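Long-range contacts in transposon Tn7 transposition protein TnsA (Escherichia coli, PDB 1T0F), which carries out the DNA strand breakage at the 5' ends of the Tn7 transposon and, together with TnsB, forms the transposase that mobilises it: residues A[52-57]-A[77-82]; A[81-86]-A[117-122]; A[127-132]-A[159-164]. One frame throughout, in Å; residues are numbered along the deposited sequence.

Interaction 1. Residues A[52-57]-A[77-82]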
# COMPACT_ATOMS: atom_id res chain seq x y z
N SER A 52 0.54 -2.87 -11.59
CA SER A 52 -0.81 -2.33 -11.39
C SER A 52 -1.50 -2.11 -12.73
O SER A 52 -0.90 -1.53 -13.63
CB SER A 52 -0.75 -0.99 -10.67
OG SER A 52 -1.92 -0.22 -10.91
N HIS A 53 -2.74 -2.58 -12.86
CA HIS A 53 -3.48 -2.37 -14.11
C HIS A 53 -3.93 -0.92 -14.18
O HIS A 53 -4.05 -0.35 -15.27
CB HIS A 53 -4.71 -3.28 -14.19
CG HIS A 53 -4.40 -4.74 -14.22
ND1 HIS A 53 -5.29 -5.67 -14.70
CD2 HIS A 53 -3.32 -5.43 -13.79
CE1 HIS A 53 -4.77 -6.88 -14.57
NE2 HIS A 53 -3.58 -6.76 -14.02
N LYS A 54 -4.17 -0.31 -13.02
CA LYS A 54 -4.62 1.07 -12.97
C LYS A 54 -3.58 2.11 -13.38
O LYS A 54 -3.90 3.07 -14.07
CB LYS A 54 -5.15 1.42 -11.58
CG LYS A 54 -6.45 0.69 -11.24
CD LYS A 54 -6.95 1.04 -9.86
CE LYS A 54 -8.31 0.40 -9.61
NZ LYS A 54 -9.37 0.93 -10.51
N THR A 55 -2.33 1.90 -12.98
CA THR A 55 -1.28 2.87 -13.30
C THR A 55 -0.36 2.41 -14.42
O THR A 55 0.31 3.23 -15.04
CB THR A 55 -0.40 3.16 -12.07
OG1 THR A 55 0.35 1.98 -11.75
CG2 THR A 55 -1.26 3.55 -10.87
N GLY A 56 -0.31 1.11 -14.66
CA GLY A 56 0.58 0.58 -15.68
C GLY A 56 2.01 0.49 -15.17
O GLY A 56 2.91 0.12 -15.92
N ARG A 57 2.21 0.82 -13.89
CA ARG A 57 3.54 0.80 -13.26
C ARG A 57 3.77 -0.41 -12.37
O ARG A 57 2.82 -1.10 -11.98
CB ARG A 57 3.75 2.01 -12.34
CG ARG A 57 3.78 3.38 -12.98
CD ARG A 57 4.33 4.44 -11.99
NE ARG A 57 3.45 4.70 -10.85
CZ ARG A 57 3.64 4.25 -9.61
NH1 ARG A 57 4.69 3.49 -9.32
NH2 ARG A 57 2.77 4.56 -8.65
N SER A 77 -12.98 -0.23 -8.18
CA SER A 77 -13.19 0.29 -9.53
C SER A 77 -12.98 1.80 -9.68
O SER A 77 -12.50 2.25 -10.71
CB SER A 77 -14.58 -0.09 -10.05
OG SER A 77 -15.60 0.60 -9.34
N SER A 78 -13.31 2.57 -8.65
CA SER A 78 -13.19 4.02 -8.71
C SER A 78 -11.78 4.60 -8.59
O SER A 78 -11.55 5.76 -8.93
CB SER A 78 -14.06 4.66 -7.62
OG SER A 78 -13.57 4.33 -6.34
N VAL A 79 -10.83 3.82 -8.10
CA VAL A 79 -9.46 4.32 -7.97
C VAL A 79 -8.86 4.60 -9.34
O VAL A 79 -8.87 3.75 -10.24
CB VAL A 79 -8.57 3.32 -7.19
CG1 VAL A 79 -7.10 3.74 -7.27
CG2 VAL A 79 -9.02 3.28 -5.74
N LEU A 80 -8.35 5.82 -9.50
CA LEU A 80 -7.75 6.25 -10.76
C LEU A 80 -6.22 6.18 -10.72
O LEU A 80 -5.58 5.74 -11.68
CB LEU A 80 -8.17 7.68 -11.08
CG LEU A 80 -7.68 8.29 -12.39
CD1 LEU A 80 -8.24 7.51 -13.58
CD2 LEU A 80 -8.13 9.74 -12.45
N ASP A 81 -5.64 6.61 -9.61
CA ASP A 81 -4.19 6.59 -9.46
C ASP A 81 -3.81 6.22 -8.04
O ASP A 81 -4.55 6.48 -7.09
CB ASP A 81 -3.60 7.96 -9.82
CG ASP A 81 -2.08 7.92 -10.04
OD1 ASP A 81 -1.51 6.81 -10.07
OD2 ASP A 81 -1.47 9.00 -10.19
N ILE A 82 -2.66 5.57 -7.91
CA ILE A 82 -2.13 5.16 -6.61
C ILE A 82 -0.67 5.60 -6.62
O ILE A 82 0.12 5.09 -7.41
CB ILE A 82 -2.18 3.63 -6.42
CG1 ILE A 82 -3.64 3.16 -6.35
CG2 ILE A 82 -1.44 3.24 -5.13
CD1 ILE A 82 -3.80 1.64 -6.39
O HOH W 1 -6.18 4.48 -14.02
O HOH W 2 1.13 6.48 -10.27
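The tight end of this contact is made by Lys54, whose chain leaves CB with CG beside the backbone N, runs extended, and bends only at chi4 (-65°). It crosses Val79 at about a right angle, with Lys54 CD 3.7 Å from Val79 CG1. Lys54 NZ then donates to Val79 O at 2.9 Å, in the carbonyl plane and on a lone pair, and also makes a weak bond to Glu76 O. An alanine here would lose this ammonium bond and the aliphatic cover of Val79, and would probably loosen the loop's hold on the start of strand 79-87. The loop 52-57, which links strands 48-51 and 58-61, is braced by an ST motif, Thr55 N to Ser52 OG at 3.0 Å, and by an ST turn, Arg57 N to Thr55 OG1 at 3.1 Å; Thr55 OG1 also bonds His59. Thr55 CG2 lies 3.4 Å from Asp81 OD1. On the looser, wetter side two waters bridge the segments: one donates to both Lys54 O and Leu80 O. The second accepts from Arg57 NE and donates to Asp81 OD1, while Arg57 NH2 forms a salt bridge with Glu84 and Asp81 OD2 takes the N-H of Gly29.

Interaction 2. Residues A[81-86]-A[117-122]. With MG (magnesium ion), chain E.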
# COMPACT_ATOMS: atom_id res chain seq x y z
N ASP A 81 -5.64 6.61 -9.61
CA ASP A 81 -4.19 6.59 -9.46
C ASP A 81 -3.81 6.22 -8.04
O ASP A 81 -4.55 6.48 -7.09
CB ASP A 81 -3.60 7.96 -9.82
CG ASP A 81 -2.08 7.92 -10.04
OD1 ASP A 81 -1.51 6.81 -10.07
OD2 ASP A 81 -1.47 9.00 -10.19
N ILE A 82 -2.66 5.57 -7.91
CA ILE A 82 -2.13 5.16 -6.61
C ILE A 82 -0.67 5.60 -6.62
O ILE A 82 0.12 5.09 -7.41
CB ILE A 82 -2.18 3.63 -6.42
CG1 ILE A 82 -3.64 3.16 -6.35
CG2 ILE A 82 -1.44 3.24 -5.13
CD1 ILE A 82 -3.80 1.64 -6.39
N ARG A 83 -0.34 6.57 -5.77
CA ARG A 83 1.03 7.06 -5.68
C ARG A 83 1.62 6.68 -4.33
O ARG A 83 1.37 7.34 -3.32
CB ARG A 83 1.04 8.58 -5.89
CG ARG A 83 0.90 8.98 -7.38
CD ARG A 83 0.82 10.50 -7.59
NE ARG A 83 -0.46 11.07 -7.16
CZ ARG A 83 -0.69 12.37 -6.99
NH1 ARG A 83 0.29 13.25 -7.20
NH2 ARG A 83 -1.88 12.81 -6.63
N GLU A 84 2.41 5.61 -4.32
CA GLU A 84 3.02 5.09 -3.09
C GLU A 84 4.28 5.85 -2.69
O GLU A 84 4.95 6.45 -3.54
CB GLU A 84 3.34 3.60 -3.24
CG GLU A 84 4.59 3.26 -4.08
CD GLU A 84 4.32 3.18 -5.59
OE1 GLU A 84 3.29 3.71 -6.06
OE2 GLU A 84 5.16 2.60 -6.31
N GLN A 85 4.59 5.81 -1.40
CA GLN A 85 5.78 6.47 -0.85
C GLN A 85 5.82 7.92 -1.35
O GLN A 85 6.81 8.36 -1.95
CB GLN A 85 7.05 5.72 -1.29
CG GLN A 85 6.96 4.20 -1.39
CD GLN A 85 6.48 3.50 -0.11
OE1 GLN A 85 6.63 4.02 1.00
NE2 GLN A 85 5.91 2.30 -0.28
N PHE A 86 4.74 8.65 -1.09
CA PHE A 86 4.63 10.04 -1.53
C PHE A 86 5.33 10.97 -0.54
O PHE A 86 4.95 11.07 0.63
CB PHE A 86 3.15 10.42 -1.66
CG PHE A 86 2.93 11.75 -2.31
CD1 PHE A 86 3.03 11.88 -3.69
CD2 PHE A 86 2.66 12.87 -1.54
CE1 PHE A 86 2.86 13.13 -4.30
CE2 PHE A 86 2.48 14.12 -2.14
CZ PHE A 86 2.58 14.25 -3.52
N ASP A 117 2.54 6.66 2.91
CA ASP A 117 2.53 5.42 2.17
C ASP A 117 1.75 5.40 0.87
O ASP A 117 2.23 4.82 -0.10
CB ASP A 117 2.11 4.28 3.08
CG ASP A 117 3.05 4.13 4.28
OD1 ASP A 117 4.25 4.47 4.12
OD2 ASP A 117 2.61 3.70 5.36
N PHE A 118 0.57 6.03 0.84
CA PHE A 118 -0.24 6.07 -0.39
C PHE A 118 -1.02 7.37 -0.53
O PHE A 118 -1.66 7.82 0.43
CB PHE A 118 -1.27 4.94 -0.42
CG PHE A 118 -0.70 3.55 -0.37
CD1 PHE A 118 -0.24 2.93 -1.53
CD2 PHE A 118 -0.66 2.85 0.83
CE1 PHE A 118 0.25 1.61 -1.48
CE2 PHE A 118 -0.18 1.54 0.89
CZ PHE A 118 0.28 0.92 -0.27
N LEU A 119 -0.98 7.96 -1.71
CA LEU A 119 -1.78 9.15 -2.00
C LEU A 119 -2.67 8.60 -3.11
O LEU A 119 -2.18 8.17 -4.16
CB LEU A 119 -0.93 10.31 -2.52
CG LEU A 119 -1.77 11.50 -2.99
CD1 LEU A 119 -2.61 12.04 -1.83
CD2 LEU A 119 -0.87 12.61 -3.52
N VAL A 120 -3.97 8.60 -2.88
CA VAL A 120 -4.91 8.00 -3.83
C VAL A 120 -5.85 8.99 -4.48
O VAL A 120 -6.36 9.89 -3.82
CB VAL A 120 -5.76 6.91 -3.09
CG1 VAL A 120 -6.64 6.14 -4.08
CG2 VAL A 120 -4.82 5.95 -2.35
N ASP A 121 -6.05 8.82 -5.79
CA ASP A 121 -6.96 9.65 -6.56
C ASP A 121 -8.09 8.75 -7.06
O ASP A 121 -7.84 7.66 -7.56
CB ASP A 121 -6.24 10.26 -7.77
CG ASP A 121 -5.26 11.36 -7.37
OD1 ASP A 121 -5.72 12.41 -6.88
OD2 ASP A 121 -4.04 11.17 -7.55
N CYS A 122 -9.33 9.20 -6.92
CA CYS A 122 -10.48 8.41 -7.37
C CYS A 122 -11.28 9.19 -8.41
O CYS A 122 -11.29 10.42 -8.40
CB CYS A 122 -11.38 8.06 -6.18
SG CYS A 122 -10.56 7.08 -4.89
MG MG E . 4.10 3.21 7.18
O HOH W 3 -2.67 11.28 -9.93
O HOH W 4 -2.62 9.23 -6.62
O HOH W 5 6.14 6.16 2.72
O HOH W 6 5.07 1.08 6.15
O HOH W 7 5.74 2.82 8.93
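Strands 81-84 and 118-122 run antiparallel at 167°, with the side chains of Arg83, Leu119, Asp81 and Asp121 on one face of the sheet. Arg83 and Leu119, a hydrogen-bonded pair, lie side by side and point the same way. Arg83 folds back at chi3 (-73°), so that Leu119 CD2 sits over one face of its guanidinium, near the rim, 3.3 Å from NH2; a water lies above the opposite face, likewise offset. The same methyl lies over the centre of the Phe86 ring, 3.7 Å from the centroid and 6° off the normal, a CH-pi contact; CG is anti to the backbone N in both Leu119 and Phe86. Arg83 NH2 makes a salt bridge to Asp121 OD2 (2.9 Å) on its syn lone pair, the oxygen tilted out of the guanidinium plane; Asp121 CG is anti to its carbonyl carbon. Two waters also donate to that oxygen, one bridging to Arg83 NE and Leu119 O, the other to Asp81 OD2, which also accepts from Gly29 N and lies 4.3 Å from Asp121 OD2; this hydration and the arginine would probably ease their repulsion. On the other face, Ile82 CG2 meets Phe118 CD1 at 3.8 Å. At the corner, Gln85 N donates to Asp117 O. The catalytic Asp117 binds magnesium through OD2 at 2.4 Å, with Gln133 and Val134 as further ligands, and a water joins its OD1 to Gln85 OE1, while Gln85 NE2 bonds catalytic Glu66. Helix 64-75 packs against the Ile82-Phe118-Val120 face, and strand 129-134 pairs with the far edge of strand 115-122.

Interaction 3. Residues A[127-132]-A[159-164]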
# COMPACT_ATOMS: atom_id res chain seq x y z
N PHE A 127 -14.55 10.02 -1.69
CA PHE A 127 -13.31 10.80 -1.63
C PHE A 127 -12.60 10.86 -2.98
O PHE A 127 -12.19 9.82 -3.51
CB PHE A 127 -12.35 10.19 -0.60
CG PHE A 127 -12.90 10.17 0.79
CD1 PHE A 127 -12.88 11.32 1.58
CD2 PHE A 127 -13.47 9.02 1.32
CE1 PHE A 127 -13.42 11.32 2.86
CE2 PHE A 127 -14.01 9.00 2.59
CZ PHE A 127 -13.99 10.16 3.37
N GLU A 128 -12.43 12.06 -3.53
CA GLU A 128 -11.76 12.22 -4.81
C GLU A 128 -10.25 12.05 -4.63
O GLU A 128 -9.52 11.69 -5.56
CB GLU A 128 -12.08 13.58 -5.41
CG GLU A 128 -11.42 14.78 -4.74
CD GLU A 128 -12.00 16.11 -5.22
OE1 GLU A 128 -12.36 16.20 -6.41
OE2 GLU A 128 -12.09 17.06 -4.40
N GLN A 129 -9.78 12.31 -3.42
CA GLN A 129 -8.37 12.16 -3.10
C GLN A 129 -8.22 11.94 -1.61
O GLN A 129 -8.90 12.59 -0.81
CB GLN A 129 -7.59 13.41 -3.52
CG GLN A 129 -6.10 13.18 -3.70
CD GLN A 129 -5.40 14.39 -4.32
OE1 GLN A 129 -4.39 14.25 -5.01
NE2 GLN A 129 -5.94 15.57 -4.06
N PHE A 130 -7.37 11.00 -1.22
CA PHE A 130 -7.14 10.77 0.20
C PHE A 130 -5.77 10.17 0.37
O PHE A 130 -5.22 9.60 -0.56
CB PHE A 130 -8.23 9.88 0.82
CG PHE A 130 -8.31 8.49 0.26
CD1 PHE A 130 -7.44 7.49 0.70
CD2 PHE A 130 -9.27 8.17 -0.70
CE1 PHE A 130 -7.53 6.19 0.21
CE2 PHE A 130 -9.37 6.87 -1.20
CZ PHE A 130 -8.49 5.88 -0.74
N ALA A 131 -5.21 10.34 1.56
CA ALA A 131 -3.89 9.81 1.84
C ALA A 131 -3.96 8.77 2.95
O ALA A 131 -4.82 8.83 3.82
CB ALA A 131 -2.94 10.96 2.25
N ILE A 132 -3.04 7.80 2.90
CA ILE A 132 -3.00 6.74 3.89
C ILE A 132 -1.59 6.46 4.40
O ILE A 132 -0.64 6.40 3.63
CB ILE A 132 -3.52 5.39 3.30
CG1 ILE A 132 -5.02 5.48 2.98
CG2 ILE A 132 -3.25 4.24 4.28
CD1 ILE A 132 -5.61 4.16 2.52
N LYS A 159 -3.23 20.77 3.74
CA LYS A 159 -3.55 20.62 2.32
C LYS A 159 -5.04 20.36 2.07
O LYS A 159 -5.49 20.29 0.92
CB LYS A 159 -2.74 19.47 1.71
CG LYS A 159 -1.23 19.62 1.78
CD LYS A 159 -0.74 20.74 0.89
CE LYS A 159 0.77 20.80 0.86
NZ LYS A 159 1.35 21.03 2.22
N GLN A 160 -5.79 20.19 3.15
CA GLN A 160 -7.23 19.93 3.08
C GLN A 160 -7.54 18.61 2.36
O GLN A 160 -8.57 18.47 1.69
CB GLN A 160 -7.93 21.11 2.41
CG GLN A 160 -7.70 22.42 3.16
CD GLN A 160 -8.51 23.57 2.60
OE1 GLN A 160 -9.75 23.54 2.61
NE2 GLN A 160 -7.83 24.60 2.12
N ILE A 161 -6.64 17.65 2.52
CA ILE A 161 -6.81 16.33 1.92
C ILE A 161 -7.00 15.32 3.05
O ILE A 161 -6.18 15.24 3.96
CB ILE A 161 -5.57 15.94 1.09
CG1 ILE A 161 -5.48 16.86 -0.14
CG2 ILE A 161 -5.65 14.47 0.68
CD1 ILE A 161 -4.24 16.63 -0.98
N PRO A 162 -8.09 14.53 3.00
CA PRO A 162 -8.36 13.53 4.04
C PRO A 162 -7.18 12.57 4.21
O PRO A 162 -6.62 12.08 3.23
CB PRO A 162 -9.61 12.81 3.53
CG PRO A 162 -10.30 13.87 2.71
CD PRO A 162 -9.14 14.51 1.97
N TRP A 163 -6.83 12.29 5.46
CA TRP A 163 -5.72 11.40 5.76
C TRP A 163 -6.17 10.40 6.81
O TRP A 163 -6.84 10.77 7.77
CB TRP A 163 -4.54 12.21 6.31
CG TRP A 163 -3.39 11.39 6.79
CD1 TRP A 163 -2.39 10.84 6.04
CD2 TRP A 163 -3.08 11.08 8.15
NE1 TRP A 163 -1.48 10.21 6.85
CE2 TRP A 163 -1.87 10.34 8.15
CE3 TRP A 163 -3.70 11.35 9.38
CZ2 TRP A 163 -1.28 9.87 9.33
CZ3 TRP A 163 -3.11 10.89 10.55
CH2 TRP A 163 -1.91 10.16 10.51
N PHE A 164 -5.79 9.13 6.62
CA PHE A 164 -6.16 8.05 7.53
C PHE A 164 -5.00 7.12 7.80
O PHE A 164 -4.05 7.03 7.01
CB PHE A 164 -7.28 7.20 6.92
CG PHE A 164 -8.48 7.98 6.51
CD1 PHE A 164 -9.48 8.28 7.42
CD2 PHE A 164 -8.59 8.45 5.20
CE1 PHE A 164 -10.58 9.03 7.05
CE2 PHE A 164 -9.69 9.21 4.81
CZ PHE A 164 -10.69 9.51 5.73
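Two backbone bonds set strands 129-132 and 163-164 in parallel register, Ala131 N to Pro162 O at 2.8 Å, nearly along the C=O axis, and Phe164 N to Ala131 O at 3.0 Å, in the carbonyl plane. On the face of Ile132 and Phe164, Phe164 and Phe127 reach toward each other tip to tip in an edge-to-face (T-shaped) pair: the edge of Phe164 is directed at the face of Phe127, with centroids 5.8 Å apart and planes at 72°. Phe127 CD1 also touches the proline ring, 3.8 Å from Pro162 CG. Phe130 takes the crowded first torsion, CG between the backbone N and the carbonyl carbon (chi1 63°); its CB stays at the rim of the Phe164 ring, 4.3 Å from CE2, while the phenyl turns off to Val120 and Cys122 of strand 115-122. On the other face the small Ala131 lets its CB meet the Trp163 indole edge-on, 3.8 Å from CD1. The indole swings out with CG anti to the backbone N (chi1 174°), and its NE1 makes a weak bond to Glu152. At the entry to the pairing, the Ile161 side chain crosses the extended Gln129 side chain obliquely, its CD1 3.7 Å from Gln129 NE2. Just before it, Gln160, the first residue past helix 143-159, has positive phi and completes a Schellman motif. The two strands and helix 143-159 form a beta-alpha-beta crossover: the helix covers the Ala131-Trp163 face, Trp156 nearly parallel to the Trp163 indole, strand 115-122 flanks strand 129-134 on its other side, and apolar side chains from a chain of another protein pack on Phe127, Phe130 and Phe164.

From the N terminus, interaction 1 closes first, looping around helix 64-75 to fasten the 52-57 turn to strand 79-87. Interaction 2 opens where it ends, sharing Asp81 and Ile82, and closes the excursion through helix 90-100 by pairing strands 79-87 and 115-122. Interaction 3 follows in series, closing over helix 143-159; none nests within another or crosses it. The Arg57-Glu84 salt bridge couples interactions 1 and 2. Probable backbone bonds, Val120 N to Phe130 O and Ile132 N to Phe118 O, join interactions 2 and 3 across adjacent strands. Together they connect the mixed four-stranded sheet of this PDDEXK-clan nuclease from one outer strand to the other.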